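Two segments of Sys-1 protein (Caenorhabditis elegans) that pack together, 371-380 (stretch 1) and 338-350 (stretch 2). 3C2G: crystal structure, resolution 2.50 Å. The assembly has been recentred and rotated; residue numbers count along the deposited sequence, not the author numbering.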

ATOM      1  N   LEU A 371      -6.035  17.040 -16.604  1.00 34.25           N
ATOM      2  CA  LEU A 371      -5.006  16.856 -15.599  1.00 32.91           C
ATOM      3  C   LEU A 371      -4.126  15.654 -15.876  1.00 31.98           C
ATOM      4  O   LEU A 371      -2.906  15.729 -15.690  1.00 31.78           O
ATOM      5  CB  LEU A 371      -5.617  16.761 -14.199  1.00 34.15           C
ATOM      6  CG  LEU A 371      -4.627  16.534 -13.052  1.00 34.27           C
ATOM      7  CD1 LEU A 371      -3.665  17.693 -12.949  1.00 33.44           C
ATOM      8  CD2 LEU A 371      -5.363  16.335 -11.761  1.00 35.91           C
ATOM      9  N   LEU A 372      -4.733  14.556 -16.323  1.00 30.59           N
ATOM     10  CA  LEU A 372      -3.963  13.396 -16.774  1.00 30.22           C
ATOM     11  C   LEU A 372      -2.948  13.773 -17.841  1.00 30.58           C
ATOM     12  O   LEU A 372      -1.819  13.290 -17.826  1.00 32.05           O
ATOM     13  CB  LEU A 372      -4.872  12.310 -17.334  1.00 29.82           C
ATOM     14  CG  LEU A 372      -6.014  11.813 -16.459  1.00 30.20           C
ATOM     15  CD1 LEU A 372      -6.858  10.836 -17.254  1.00 29.64           C
ATOM     16  CD2 LEU A 372      -5.490  11.191 -15.165  1.00 28.90           C
ATOM     17  N   HIS A 373      -3.355  14.630 -18.771  1.00 29.99           N
ATOM     18  CA  HIS A 373      -2.477  15.068 -19.842  1.00 29.65           C
ATOM     19  C   HIS A 373      -1.284  15.842 -19.286  1.00 28.96           C
ATOM     20  O   HIS A 373      -0.156  15.655 -19.723  1.00 28.50           O
ATOM     21  CB  HIS A 373      -3.257  15.911 -20.865  1.00 29.38           C
ATOM     22  CG  HIS A 373      -2.418  16.397 -22.001  1.00 31.77           C
ATOM     23  ND1 HIS A 373      -1.678  17.562 -21.939  1.00 34.29           N
ATOM     24  CD2 HIS A 373      -2.177  15.861 -23.221  1.00 33.49           C
ATOM     25  CE1 HIS A 373      -1.025  17.722 -23.074  1.00 34.87           C
ATOM     26  NE2 HIS A 373      -1.314  16.708 -23.872  1.00 34.09           N
ATOM     27  N   THR A 374      -1.547  16.710 -18.323  1.00 29.26           N
ATOM     28  CA  THR A 374      -0.512  17.502 -17.687  1.00 30.67           C
ATOM     29  C   THR A 374       0.469  16.635 -16.876  1.00 31.77           C
ATOM     30  O   THR A 374       1.671  16.867 -16.907  1.00 32.36           O
ATOM     31  CB  THR A 374      -1.156  18.572 -16.783  1.00 31.36           C
ATOM     32  OG1 THR A 374      -2.088  19.337 -17.556  1.00 31.63           O
ATOM     33  CG2 THR A 374      -0.111  19.508 -16.166  1.00 30.09           C
ATOM     34  N   ILE A 375      -0.040  15.628 -16.172  1.00 31.80           N
ATOM     35  CA  ILE A 375       0.824  14.783 -15.347  1.00 32.19           C
ATOM     36  C   ILE A 375       1.762  13.948 -16.196  1.00 32.71           C
ATOM     37  O   ILE A 375       2.944  13.861 -15.906  1.00 32.82           O
ATOM     38  CB  ILE A 375       0.020  13.896 -14.377  1.00 31.33           C
ATOM     39  CG1 ILE A 375      -0.643  14.759 -13.324  1.00 30.51           C
ATOM     40  CG2 ILE A 375       0.916  12.914 -13.677  1.00 31.86           C
ATOM     41  CD1 ILE A 375      -1.954  14.187 -12.881  1.00 37.62           C
ATOM     42  N   ILE A 376       1.239  13.345 -17.253  1.00 34.03           N
ATOM     43  CA  ILE A 376       2.073  12.559 -18.151  1.00 35.14           C
ATOM     44  C   ILE A 376       3.162  13.433 -18.801  1.00 36.90           C
ATOM     45  O   ILE A 376       4.324  13.036 -18.841  1.00 37.13           O
ATOM     46  CB  ILE A 376       1.216  11.840 -19.204  1.00 34.75           C
ATOM     47  CG1 ILE A 376       0.363  10.769 -18.529  1.00 34.29           C
ATOM     48  CG2 ILE A 376       2.083  11.200 -20.278  1.00 34.95           C
ATOM     49  CD1 ILE A 376      -0.817  10.337 -19.338  1.00 32.40           C
ATOM     50  N   SER A 377       2.780  14.633 -19.250  1.00 38.50           N
ATOM     51  CA  SER A 377       3.662  15.558 -19.992  1.00 39.95           C
ATOM     52  C   SER A 377       4.850  16.123 -19.225  1.00 40.98           C
ATOM     53  O   SER A 377       5.828  16.549 -19.839  1.00 40.72           O
ATOM     54  CB  SER A 377       2.864  16.744 -20.534  1.00 39.11           C
ATOM     55  OG  SER A 377       1.922  16.310 -21.482  1.00 40.11           O
ATOM     56  N   LYS A 378       4.751  16.154 -17.902  1.00 42.75           N
ATOM     57  CA  LYS A 378       5.763  16.810 -17.078  1.00 45.37           C
ATOM     58  C   LYS A 378       7.045  15.988 -16.920  1.00 46.34           C
ATOM     59  O   LYS A 378       8.078  16.529 -16.549  1.00 47.30           O
ATOM     60  CB  LYS A 378       5.185  17.183 -15.704  1.00 45.75           C
ATOM     61  CG  LYS A 378       5.049  16.001 -14.755  1.00 49.32           C
ATOM     62  CD  LYS A 378       4.061  16.271 -13.627  1.00 53.85           C
ATOM     63  CE  LYS A 378       4.765  16.635 -12.327  1.00 55.36           C
ATOM     64  NZ  LYS A 378       3.756  16.937 -11.277  1.00 56.95           N
ATOM     65  N   TYR A 379       6.981  14.690 -17.203  1.00 47.72           N
ATOM     66  CA  TYR A 379       8.131  13.807 -16.989  1.00 49.01           C
ATOM     67  C   TYR A 379       8.988  13.629 -18.225  1.00 50.85           C
ATOM     68  O   TYR A 379       8.472  13.621 -19.344  1.00 51.32           O
ATOM     69  CB  TYR A 379       7.693  12.433 -16.468  1.00 48.04           C
ATOM     70  CG  TYR A 379       7.042  12.495 -15.120  1.00 46.51           C
ATOM     71  CD1 TYR A 379       7.790  12.769 -13.979  1.00 44.79           C
ATOM     72  CD2 TYR A 379       5.668  12.301 -14.984  1.00 44.52           C
ATOM     73  CE1 TYR A 379       7.192  12.843 -12.737  1.00 43.78           C
ATOM     74  CE2 TYR A 379       5.062  12.376 -13.748  1.00 43.77           C
ATOM     75  CZ  TYR A 379       5.830  12.644 -12.632  1.00 45.07           C
ATOM     76  OH  TYR A 379       5.233  12.715 -11.404  1.00 48.03           O
ATOM     77  N   PRO A 380      10.305  13.459 -18.025  1.00 52.55           N
ATOM     78  CA  PRO A 380      11.172  13.182 -19.160  1.00 53.92           C
ATOM     79  C   PRO A 380      10.919  11.767 -19.662  1.00 55.20           C
ATOM     80  O   PRO A 380      10.137  11.030 -19.056  1.00 55.67           O
ATOM     81  CB  PRO A 380      12.577  13.291 -18.561  1.00 53.64           C
ATOM     82  CG  PRO A 380      12.406  12.973 -17.130  1.00 53.42           C
ATOM     83  CD  PRO A 380      11.051  13.493 -16.752  1.00 52.79           C
TER
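Stretch 2 (338-350) DDEVIYSGTGFLS

Stretch 2 lies on stretch 1 as a roughly antiparallel helix, in a loose, mostly apolar contact closed at one end by a hydrogen bond between side chains. Residues 339-350 are helical, and the helix continues later in the chain. Asp338 precedes it at the N-cap position, where its OD2 accepts a weak capping bond from Glu340 N at 3.4 Å. In stretch 1, residues 371-377 are helical, and this helix begins earlier in the chain. The N-to-C directions of the two helices make an angle of 144°, and the signed crossing angle is -144°. The axes come no closer than 12.5 Å. Side chains therefore bridge the gap, and the two stretches together bury 296 Å².

The register runs in opposite senses. The CA atoms of Leu372 and Thr346 are 8.4 Å apart, as are those of Ile375 and Ile342. Asp339, Ile342, Thr346 and Leu349 supply the contact. Their spacing of three or four residues keeps them along one side of the helix.

Leu349 packs on Leu372, with CD2 of each 3.9 Å apart. Thr346 sits against Ile375, its CG2 4.0 Å from Ile375 CD1. Thr346 presents its methyl here, while its OG1 donates to Ile342 O at 2.8 Å within the helix. Ile342 also packs on Ile375, CG2 to CG2 at 3.9 Å. The same Ile342 CG2 lies 4.0 Å from Tyr379 OH. Lys378 is exposed, and its NZ comes within 4.4 Å of Ile342 CG1.

The polar end is formed by Asp339 and Tyr379. Tyr379 lies in the loop part of stretch 1, and its OH donates to Asp339 OD1 at 2.8 Å. The carboxylate oxygen lies at the ring edge, near the ring plane, as suits a phenol hydroxyl donor. Asp339 OD2 is hydrogen-bonded elsewhere in the structure.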

ATOM      1  N   ASP A 338       5.557  16.358  -4.897  1.00 47.02           N
ATOM      2  CA  ASP A 338       6.250  15.078  -4.735  1.00 46.11           C
ATOM      3  C   ASP A 338       5.593  13.834  -5.340  1.00 45.20           C
ATOM      4  O   ASP A 338       4.376  13.607  -5.229  1.00 44.53           O
ATOM      5  CB  ASP A 338       6.848  14.916  -3.321  1.00 47.28           C
ATOM      6  CG  ASP A 338       6.259  13.786  -2.538  1.00 47.50           C
ATOM      7  OD1 ASP A 338       5.207  13.976  -1.906  1.00 50.30           O
ATOM      8  OD2 ASP A 338       6.889  12.717  -2.504  1.00 50.40           O
ATOM      9  N   ASP A 339       6.428  13.046  -6.011  1.00 43.87           N
ATOM     10  CA  ASP A 339       5.982  11.914  -6.815  1.00 42.20           C
ATOM     11  C   ASP A 339       5.198  10.853  -6.062  1.00 40.63           C
ATOM     12  O   ASP A 339       4.341  10.197  -6.656  1.00 40.68           O
ATOM     13  CB  ASP A 339       7.159  11.280  -7.552  1.00 42.30           C
ATOM     14  CG  ASP A 339       7.665  12.148  -8.700  1.00 45.18           C
ATOM     15  OD1 ASP A 339       6.908  13.019  -9.199  1.00 44.20           O
ATOM     16  OD2 ASP A 339       8.831  11.952  -9.110  1.00 49.23           O
ATOM     17  N   GLU A 340       5.470  10.683  -4.769  1.00 38.25           N
ATOM     18  CA  GLU A 340       4.737   9.693  -3.987  1.00 36.73           C
ATOM     19  C   GLU A 340       3.281  10.097  -3.881  1.00 33.98           C
ATOM     20  O   GLU A 340       2.390   9.260  -3.944  1.00 33.89           O
ATOM     21  CB  GLU A 340       5.336   9.529  -2.583  1.00 38.12           C
ATOM     22  CG  GLU A 340       6.646   8.751  -2.541  1.00 44.26           C
ATOM     23  CD  GLU A 340       6.525   7.325  -3.077  1.00 51.61           C
ATOM     24  OE1 GLU A 340       5.485   6.664  -2.814  1.00 53.57           O
ATOM     25  OE2 GLU A 340       7.477   6.865  -3.759  1.00 54.67           O
ATOM     26  N   VAL A 341       3.047  11.392  -3.719  1.00 31.23           N
ATOM     27  CA  VAL A 341       1.700  11.907  -3.634  1.00 29.98           C
ATOM     28  C   VAL A 341       1.006  11.773  -4.998  1.00 30.02           C
ATOM     29  O   VAL A 341      -0.146  11.359  -5.060  1.00 29.96           O
ATOM     30  CB  VAL A 341       1.690  13.365  -3.091  1.00 29.92           C
ATOM     31  CG1 VAL A 341       0.313  13.950  -3.136  1.00 27.83           C
ATOM     32  CG2 VAL A 341       2.184  13.390  -1.654  1.00 30.41           C
ATOM     33  N   ILE A 342       1.722  12.085  -6.083  1.00 29.46           N
ATOM     34  CA  ILE A 342       1.177  11.953  -7.430  1.00 29.22           C
ATOM     35  C   ILE A 342       0.832  10.497  -7.688  1.00 29.07           C
ATOM     36  O   ILE A 342      -0.220  10.183  -8.258  1.00 29.62           O
ATOM     37  CB  ILE A 342       2.161  12.433  -8.534  1.00 29.64           C
ATOM     38  CG1 ILE A 342       2.624  13.884  -8.312  1.00 30.04           C
ATOM     39  CG2 ILE A 342       1.550  12.271  -9.907  1.00 28.37           C
ATOM     40  CD1 ILE A 342       1.532  14.860  -8.009  1.00 29.37           C
ATOM     41  N   TYR A 343       1.718   9.614  -7.253  1.00 27.64           N
ATOM     42  CA  TYR A 343       1.524   8.194  -7.435  1.00 27.36           C
ATOM     43  C   TYR A 343       0.267   7.727  -6.735  1.00 27.53           C
ATOM     44  O   TYR A 343      -0.551   7.049  -7.350  1.00 28.40           O
ATOM     45  CB  TYR A 343       2.721   7.417  -6.920  1.00 27.05           C
ATOM     46  CG  TYR A 343       2.477   5.936  -6.830  1.00 28.60           C
ATOM     47  CD1 TYR A 343       2.363   5.155  -8.001  1.00 27.26           C
ATOM     48  CD2 TYR A 343       2.377   5.297  -5.582  1.00 26.42           C
ATOM     49  CE1 TYR A 343       2.145   3.785  -7.929  1.00 28.11           C
ATOM     50  CE2 TYR A 343       2.163   3.915  -5.495  1.00 26.17           C
ATOM     51  CZ  TYR A 343       2.042   3.163  -6.669  1.00 28.70           C
ATOM     52  OH  TYR A 343       1.830   1.793  -6.602  1.00 28.35           O
ATOM     53  N   SER A 344       0.102   8.114  -5.470  1.00 27.34           N
ATOM     54  CA  SER A 344      -1.056   7.708  -4.676  1.00 27.35           C
ATOM     55  C   SER A 344      -2.355   8.283  -5.221  1.00 27.05           C
ATOM     56  O   SER A 344      -3.345   7.567  -5.344  1.00 26.75           O
ATOM     57  CB  SER A 344      -0.892   8.132  -3.217  1.00 27.58           C
ATOM     58  OG  SER A 344       0.323   7.659  -2.668  1.00 29.00           O
ATOM     59  N   GLY A 345      -2.341   9.577  -5.542  1.00 27.02           N
ATOM     60  CA  GLY A 345      -3.521  10.276  -6.027  1.00 26.44           C
ATOM     61  C   GLY A 345      -4.023   9.738  -7.355  1.00 27.08           C
ATOM     62  O   GLY A 345      -5.220   9.488  -7.512  1.00 27.85           O
ATOM     63  N   THR A 346      -3.118   9.568  -8.319  1.00 25.97           N
ATOM     64  CA  THR A 346      -3.508   9.058  -9.623  1.00 24.94           C
ATOM     65  C   THR A 346      -3.947   7.594  -9.534  1.00 25.00           C
ATOM     66  O   THR A 346      -4.807   7.158 -10.306  1.00 25.31           O
ATOM     67  CB  THR A 346      -2.390   9.214 -10.710  1.00 24.78           C
ATOM     68  OG1 THR A 346      -1.208   8.499 -10.319  1.00 23.60           O
ATOM     69  CG2 THR A 346      -2.055  10.677 -10.962  1.00 24.77           C
ATOM     70  N   GLY A 347      -3.333   6.839  -8.616  1.00 24.31           N
ATOM     71  CA  GLY A 347      -3.702   5.452  -8.369  1.00 22.92           C
ATOM     72  C   GLY A 347      -5.119   5.389  -7.840  1.00 23.91           C
ATOM     73  O   GLY A 347      -5.935   4.611  -8.317  1.00 25.20           O
ATOM     74  N   PHE A 348      -5.413   6.239  -6.864  1.00 24.18           N
ATOM     75  CA  PHE A 348      -6.753   6.397  -6.329  1.00 25.03           C
ATOM     76  C   PHE A 348      -7.798   6.805  -7.390  1.00 26.13           C
ATOM     77  O   PHE A 348      -8.916   6.289  -7.405  1.00 25.79           O
ATOM     78  CB  PHE A 348      -6.733   7.426  -5.191  1.00 25.02           C
ATOM     79  CG  PHE A 348      -8.090   7.767  -4.671  1.00 25.75           C
ATOM     80  CD1 PHE A 348      -8.684   6.996  -3.689  1.00 27.85           C
ATOM     81  CD2 PHE A 348      -8.793   8.843  -5.189  1.00 27.15           C
ATOM     82  CE1 PHE A 348      -9.960   7.313  -3.206  1.00 28.23           C
ATOM     83  CE2 PHE A 348     -10.067   9.155  -4.733  1.00 26.15           C
ATOM     84  CZ  PHE A 348     -10.648   8.397  -3.737  1.00 26.04           C
ATOM     85  N   LEU A 349      -7.433   7.757  -8.239  1.00 26.86           N
ATOM     86  CA  LEU A 349      -8.306   8.257  -9.281  1.00 28.95           C
ATOM     87  C   LEU A 349      -8.714   7.128 -10.228  1.00 28.81           C
ATOM     88  O   LEU A 349      -9.894   6.961 -10.536  1.00 29.27           O
ATOM     89  CB  LEU A 349      -7.584   9.371 -10.046  1.00 29.56           C
ATOM     90  CG  LEU A 349      -8.372  10.165 -11.082  1.00 32.02           C
ATOM     91  CD1 LEU A 349      -9.645  10.806 -10.478  1.00 32.72           C
ATOM     92  CD2 LEU A 349      -7.463  11.211 -11.747  1.00 30.72           C
ATOM     93  N   SER A 350      -7.740   6.320 -10.636  1.00 28.85           N
ATOM     94  CA  SER A 350      -7.990   5.215 -11.569  1.00 29.04           C
ATOM     95  C   SER A 350      -8.997   4.210 -11.044  1.00 28.47           C
ATOM     96  O   SER A 350      -9.845   3.758 -11.803  1.00 28.71           O
ATOM     97  CB  SER A 350      -6.697   4.509 -11.956  1.00 28.55           C
ATOM     98  OG  SER A 350      -6.108   3.915 -10.818  1.00 31.62           O
TER